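Long-range contacts in 11S globulin (Wrightia tinctoria, PDB 5WXU), which probably serves as a seed storage protein, a hexameric nutrient reservoir of the 11S globulin family that also binds the plant hormone auxin, indole-3-acetic acid: residues A115-C120 with A164-W169; P95-A100 with Y200-N205. All blocks are in the same frame, centred on the assembly; numbering follows the deposited sequence.

Overall arrangement
Contacts 1 and 2 lie side by side in one sheet of the N-terminal cupin domain, their centres 11 Å apart, and both are buried. They share the seam between strand 91-98 and residues 165-168, where His-168 N probably bonds to Ser-96 O and Gly-165 N to Asn-98 O. Contact 1 joins the end of strand 110-115 and its following loop to residues 164-169 through one direct backbone bond, a bridging water and aliphatic packing; contact 2 is a more regular strand pair with three backbone bonds and aromatic side chains. Both reach one phosphate, through His-168 in the first and Ser-96 and Asn-98 in the second, and both meet a neighbouring subunit of the hexamer.

Contact 1 (A115-C120 with A164-W169); sequences AVFPGC and AGIVHW. With IAC (1H-indol-3-ylacetic acid), chain S; PO4 (phosphate ion), chain N.
In the N-terminal cupin barrel, the end of strand 110-115 and its following loop meet the start of strand 168-172 as an antiparallel pair that soon opens out. Ala-115 and His-168 form a non-hydrogen-bonded pair with their CB atoms on the same face of the sheet. Beyond it Val-116 N donates to Val-167 O at 2.9 Å, nearly along the C=O axis. Where the second bond of this same pair would lie, a water steps in, donating to Val-116 O and accepting from Val-167 N.

Val-116 and Val-167 lie alongside each other, CB to CB 4.2 Å, each with CG1 anti to its backbone N. Ile-166 does most of the side-chain packing. Its CG2, also anti to the backbone N, rests on Val-116 O at 3.3 Å, while its CD1 comes to the same oxygen at 3.5 Å and also reaches Phe-117 and Pro-118. This CD1 meets the Phe-117 ring obliquely, 3.9 Å from the ring's own CD1, and touches Pro-118 CD at 4.0 Å. On the neighbouring subunits, Trp-348 packs on Val-167 in one and Tyr-286 on Phe-117 in another.

The His-168 ring turns from the 115-120 segment to the phosphate. With CG in the crowded position between backbone N and carbonyl carbon (chi1 54°), the ring is gripped at both nitrogens: ND1 donates to Ile-166 O, close to the ring plane, and NE2 to the phosphate O2 at 2.9 Å. An alanine here would remove both ring donors and would probably leave Ile-166 O without this partner and the phosphate less firmly held.

At the far end, a type II turn from Phe-117 to Cys-120 carries the loop to the bound indole-3-acetic acid, where Gly-119 O lies 3.2 Å from ring atom C5.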
loop_
_atom_site.group_PDB
_atom_site.type_symbol
_atom_site.label_atom_id
_atom_site.label_comp_id
_atom_site.label_asym_id
_atom_site.label_seq_id
_atom_site.Cartn_x
_atom_site.Cartn_y
_atom_site.Cartn_z
ATOM N N ALA B 115 7.210 -16.029 -22.324
ATOM C CA ALA B 115 6.495 -16.100 -21.073
ATOM C C ALA B 115 5.083 -15.628 -21.369
ATOM O O ALA B 115 4.902 -14.597 -22.035
ATOM C CB ALA B 115 7.172 -15.203 -20.066
ATOM N N VAL B 116 4.093 -16.376 -20.921
ATOM C CA VAL B 116 2.722 -16.086 -21.261
ATOM C C VAL B 116 1.965 -15.518 -20.049
ATOM O O VAL B 116 1.895 -16.195 -19.002
ATOM C CB VAL B 116 1.980 -17.322 -21.799
ATOM C CG1 VAL B 116 0.523 -16.973 -22.049
ATOM C CG2 VAL B 116 2.665 -17.807 -23.082
ATOM N N PHE B 117 1.383 -14.332 -20.273
ATOM C CA PHE B 117 0.450 -13.709 -19.379
ATOM C C PHE B 117 -0.989 -13.885 -19.816
ATOM O O PHE B 117 -1.417 -13.263 -20.795
ATOM C CB PHE B 117 0.839 -12.250 -19.109
ATOM C CG PHE B 117 2.121 -12.177 -18.307
ATOM C CD1 PHE B 117 2.114 -12.526 -16.944
ATOM C CD2 PHE B 117 3.328 -12.024 -18.937
ATOM C CE1 PHE B 117 3.305 -12.541 -16.207
ATOM C CE2 PHE B 117 4.508 -12.044 -18.215
ATOM C CZ PHE B 117 4.501 -12.291 -16.863
ATOM N N PRO B 118 -1.728 -14.718 -19.069
ATOM C CA PRO B 118 -3.079 -15.056 -19.509
ATOM C C PRO B 118 -4.017 -13.904 -19.457
ATOM O O PRO B 118 -4.093 -13.148 -18.428
ATOM C CB PRO B 118 -3.508 -16.180 -18.562
ATOM C CG PRO B 118 -2.543 -16.200 -17.474
ATOM C CD PRO B 118 -1.362 -15.394 -17.803
ATOM N N GLY B 119 -4.680 -13.687 -20.603
ATOM C CA GLY B 119 -5.667 -12.616 -20.727
ATOM C C GLY B 119 -5.084 -11.330 -21.325
ATOM O O GLY B 119 -5.760 -10.285 -21.389
ATOM N N CYS B 120 -3.799 -11.385 -21.673
ATOM C CA CYS B 120 -3.117 -10.309 -22.359
ATOM C C CYS B 120 -3.204 -10.639 -23.841
ATOM O O CYS B 120 -3.150 -11.828 -24.183
ATOM C CB CYS B 120 -1.634 -10.209 -21.976
ATOM S SG CYS B 120 -1.429 -9.411 -20.333
ATOM N N ALA B 164 5.034 -18.383 -10.387
ATOM C CA ALA B 164 4.363 -19.677 -10.442
ATOM C C ALA B 164 3.179 -19.615 -11.367
ATOM O O ALA B 164 2.468 -18.596 -11.443
ATOM C CB ALA B 164 3.898 -20.164 -9.063
ATOM N N GLY B 165 2.955 -20.719 -12.099
ATOM C CA GLY B 165 1.766 -20.870 -12.896
ATOM C C GLY B 165 1.860 -20.379 -14.301
ATOM O O GLY B 165 0.918 -20.580 -15.074
ATOM N N ILE B 166 2.917 -19.621 -14.582
ATOM C CA ILE B 166 3.095 -18.944 -15.843
ATOM C C ILE B 166 3.841 -19.895 -16.824
ATOM O O ILE B 166 4.896 -20.404 -16.515
ATOM C CB ILE B 166 3.882 -17.666 -15.649
ATOM C CG1 ILE B 166 3.025 -16.697 -14.800
ATOM C CG2 ILE B 166 4.356 -17.060 -16.990
ATOM C CD1 ILE B 166 1.777 -16.161 -15.473
ATOM N N VAL B 167 3.282 -20.059 -18.019
ATOM C CA VAL B 167 3.972 -20.822 -19.088
ATOM C C VAL B 167 5.211 -20.079 -19.603
ATOM O O VAL B 167 5.132 -18.934 -19.980
ATOM C CB VAL B 167 3.005 -21.110 -20.229
ATOM C CG1 VAL B 167 3.708 -21.796 -21.475
ATOM C CG2 VAL B 167 1.835 -21.971 -19.800
ATOM N N HIS B 168 6.304 -20.815 -19.737
ATOM C CA HIS B 168 7.491 -20.236 -20.291
ATOM C C HIS B 168 8.214 -21.305 -21.165
ATOM O O HIS B 168 8.024 -22.467 -20.993
ATOM C CB HIS B 168 8.404 -19.749 -19.212
ATOM C CG HIS B 168 8.735 -20.804 -18.190
ATOM N ND1 HIS B 168 7.887 -21.085 -17.138
ATOM C CD2 HIS B 168 9.720 -21.733 -18.140
ATOM C CE1 HIS B 168 8.380 -22.106 -16.455
ATOM N NE2 HIS B 168 9.495 -22.514 -17.045
ATOM N N TRP B 169 9.048 -20.823 -22.059
ATOM C CA TRP B 169 9.773 -21.692 -22.996
ATOM C C TRP B 169 10.993 -20.988 -23.417
ATOM O O TRP B 169 11.119 -19.792 -23.225
ATOM C CB TRP B 169 8.920 -22.077 -24.224
ATOM C CG TRP B 169 8.400 -20.927 -25.050
ATOM C CD1 TRP B 169 7.176 -20.267 -24.885
ATOM C CD2 TRP B 169 9.034 -20.242 -26.134
ATOM N NE1 TRP B 169 7.036 -19.236 -25.760
ATOM C CE2 TRP B 169 8.147 -19.195 -26.563
ATOM C CE3 TRP B 169 10.270 -20.388 -26.804
ATOM C CZ2 TRP B 169 8.462 -18.303 -27.552
ATOM C CZ3 TRP B 169 10.519 -19.544 -27.830
ATOM C CH2 TRP B 169 9.656 -18.548 -28.234
HETATM C C IAC S . -7.362 -9.377 -25.127
HETATM C C1 IAC S . -7.762 -9.743 -26.498
HETATM C C2 IAC S . -7.700 -11.038 -26.975
HETATM C C3 IAC S . -7.288 -12.018 -26.107
HETATM C C4 IAC S . -6.907 -11.693 -24.795
HETATM C C5 IAC S . -6.945 -10.395 -24.316
HETATM C C7 IAC S . -8.171 -8.488 -27.101
HETATM C C8 IAC S . -7.973 -7.502 -26.131
HETATM C C17 IAC S . -8.654 -8.338 -28.534
HETATM C C18 IAC S . -10.061 -7.798 -28.697
HETATM N N IAC S . -7.532 -8.054 -24.963
HETATM O O2 IAC S . -10.541 -7.071 -27.806
HETATM O O3 IAC S . -10.647 -7.920 -29.795
HETATM P P PO4 N . 11.221 -25.630 -15.678
HETATM O O1 PO4 N . 9.827 -26.414 -15.874
HETATM O O2 PO4 N . 11.573 -24.416 -16.521
HETATM O O3 PO4 N . 11.125 -24.867 -14.351
HETATM O O4 PO4 N . 12.444 -26.495 -15.366
HETATM O O HOH W 1 0.961 -18.658 -18.699
#

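Contact 2 (P95-A100 with Y200-N205); sequences PSYNNA and YFLGGN. With PO4 (phosphate ion), chain N.
Tyr-97 and Tyr-200 are paired across an antiparallel ladder of the cupin sheet, side chains on the same face, a hydrogen-bonded pair whose backbone N and O atoms bond both ways at 2.9 Å. From CB, Tyr-97 takes the crowded torsion (chi1 63°), which swings its ring over Tyr-200. CD1 runs past Leu-202 CD1 at 4.0 Å; CE1 and CZ lie against Tyr-200 CB, which sits over one face of the ring. Farther out, OH meets Tyr-200 CD2 at 3.5 Å, at the edge of that ring. The planes stand at 86°, an offset edge-to-face pair with Tyr-200 supplying the edge. At the tip, Tyr-97 OH is hydrogen-bonded to Asn-391 O of a neighbouring subunit.

Ser-96 and Phe-201 occupy the other face of the sheet. Ser-96 CB makes a CH-pi contact, 3.7 Å from the ring centroid, and its OG turns to the phosphate O1, which Asn-98 ND2 also grips. Leu-202 N closes the ladder on Pro-95 O, approaching from above the carbonyl plane.

Strand 91-98 pairs antiparallel with both 168-172 and 198-201, and strand 198-201 pairs in parallel with strand 221-224, where Trp-222 stacks on Phe-201.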
loop_
_atom_site.group_PDB
_atom_site.type_symbol
_atom_site.label_atom_id
_atom_site.label_comp_id
_atom_site.label_asym_id
_atom_site.label_seq_id
_atom_site.Cartn_x
_atom_site.Cartn_y
_atom_site.Cartn_z
ATOM N N PRO B 95 7.497 -25.664 -23.750
ATOM C CA PRO B 95 6.847 -24.866 -22.743
ATOM C C PRO B 95 6.342 -25.634 -21.530
ATOM O O PRO B 95 5.829 -26.747 -21.635
ATOM C CB PRO B 95 5.675 -24.282 -23.497
ATOM C CG PRO B 95 6.050 -24.365 -24.984
ATOM C CD PRO B 95 6.760 -25.625 -25.022
ATOM N N SER B 96 6.466 -25.010 -20.361
ATOM C CA SER B 96 6.064 -25.587 -19.110
ATOM C C SER B 96 5.665 -24.478 -18.096
ATOM O O SER B 96 5.999 -23.295 -18.288
ATOM C CB SER B 96 7.205 -26.393 -18.465
ATOM O OG SER B 96 8.390 -25.650 -18.024
ATOM N N TYR B 97 4.985 -24.907 -17.066
ATOM C CA TYR B 97 4.680 -24.063 -15.898
ATOM C C TYR B 97 4.970 -24.847 -14.650
ATOM O O TYR B 97 4.959 -26.083 -14.638
ATOM C CB TYR B 97 3.310 -23.454 -15.890
ATOM C CG TYR B 97 2.115 -24.416 -15.848
ATOM C CD1 TYR B 97 1.717 -25.108 -16.995
ATOM C CD2 TYR B 97 1.469 -24.693 -14.710
ATOM C CE1 TYR B 97 0.668 -26.000 -16.950
ATOM C CE2 TYR B 97 0.414 -25.533 -14.679
ATOM C CZ TYR B 97 0.026 -26.200 -15.809
ATOM O OH TYR B 97 -1.045 -27.097 -15.744
ATOM N N ASN B 98 5.241 -24.113 -13.578
ATOM C CA ASN B 98 5.626 -24.670 -12.323
ATOM C C ASN B 98 4.718 -24.160 -11.227
ATOM O O ASN B 98 4.039 -23.149 -11.391
ATOM C CB ASN B 98 7.048 -24.300 -11.992
ATOM C CG ASN B 98 7.994 -24.642 -13.096
ATOM O OD1 ASN B 98 8.620 -23.777 -13.695
ATOM N ND2 ASN B 98 8.168 -25.952 -13.352
ATOM N N ASN B 99 4.783 -24.849 -10.114
ATOM C CA ASN B 99 4.082 -24.392 -8.894
ATOM C C ASN B 99 4.815 -23.387 -8.016
ATOM O O ASN B 99 4.294 -22.935 -6.983
ATOM C CB ASN B 99 3.674 -25.589 -8.043
ATOM C CG ASN B 99 4.831 -26.371 -7.514
ATOM O OD1 ASN B 99 5.726 -26.688 -8.294
ATOM N ND2 ASN B 99 4.809 -26.761 -6.239
ATOM N N ALA B 100 6.030 -23.050 -8.393
ATOM C CA ALA B 100 6.884 -22.172 -7.577
ATOM C C ALA B 100 7.433 -21.179 -8.521
ATOM O O ALA B 100 7.741 -21.497 -9.669
ATOM C CB ALA B 100 8.042 -22.927 -6.926
ATOM N N TYR B 200 5.097 -28.943 -15.340
ATOM C CA TYR B 200 3.966 -29.288 -16.163
ATOM C C TYR B 200 4.278 -28.785 -17.545
ATOM O O TYR B 200 4.271 -27.615 -17.787
ATOM C CB TYR B 200 2.650 -28.728 -15.594
ATOM C CG TYR B 200 2.115 -29.532 -14.375
ATOM C CD1 TYR B 200 2.845 -30.609 -13.798
ATOM C CD2 TYR B 200 0.901 -29.277 -13.842
ATOM C CE1 TYR B 200 2.371 -31.297 -12.692
ATOM C CE2 TYR B 200 0.429 -29.937 -12.707
ATOM C CZ TYR B 200 1.129 -30.964 -12.140
ATOM O OH TYR B 200 0.597 -31.689 -11.047
ATOM N N PHE B 201 4.419 -29.710 -18.508
ATOM C CA PHE B 201 4.814 -29.410 -19.838
ATOM C C PHE B 201 3.652 -29.493 -20.839
ATOM O O PHE B 201 2.760 -30.334 -20.694
ATOM C CB PHE B 201 5.959 -30.384 -20.260
ATOM C CG PHE B 201 7.295 -30.054 -19.715
ATOM C CD1 PHE B 201 7.677 -30.565 -18.535
ATOM C CD2 PHE B 201 8.186 -29.192 -20.389
ATOM C CE1 PHE B 201 8.908 -30.267 -18.003
ATOM C CE2 PHE B 201 9.393 -28.856 -19.845
ATOM C CZ PHE B 201 9.764 -29.437 -18.660
ATOM N N LEU B 202 3.613 -28.563 -21.773
ATOM C CA LEU B 202 2.607 -28.542 -22.881
ATOM C C LEU B 202 3.251 -29.240 -24.079
ATOM O O LEU B 202 3.773 -28.624 -24.992
ATOM C CB LEU B 202 2.193 -27.164 -23.233
ATOM C CG LEU B 202 1.279 -26.512 -22.167
ATOM C CD1 LEU B 202 1.879 -26.307 -20.812
ATOM C CD2 LEU B 202 0.767 -25.206 -22.750
ATOM N N GLY B 203 3.195 -30.553 -24.026
ATOM C CA GLY B 203 4.007 -31.363 -24.879
ATOM C C GLY B 203 5.090 -32.131 -24.228
ATOM O O GLY B 203 5.384 -32.053 -23.041
ATOM N N GLY B 204 5.793 -32.908 -25.084
ATOM C CA GLY B 204 6.905 -33.702 -24.635
ATOM C C GLY B 204 6.596 -35.102 -24.218
ATOM O O GLY B 204 5.457 -35.424 -23.933
ATOM N N ASN B 205 7.643 -35.929 -24.141
ATOM C CA ASN B 205 7.538 -37.273 -23.624
ATOM C C ASN B 205 8.938 -37.745 -23.233
ATOM O O ASN B 205 9.885 -37.193 -23.763
ATOM C CB ASN B 205 7.007 -38.119 -24.768
ATOM C CG ASN B 205 6.180 -39.291 -24.319
ATOM O OD1 ASN B 205 6.045 -39.603 -23.119
ATOM N ND2 ASN B 205 5.569 -39.935 -25.305
HETATM P P PO4 N . 11.221 -25.630 -15.678
HETATM O O1 PO4 N . 9.827 -26.414 -15.874
HETATM O O2 PO4 N . 11.573 -24.416 -16.521
HETATM O O3 PO4 N . 11.125 -24.867 -14.351
HETATM O O4 PO4 N . 12.444 -26.495 -15.366
#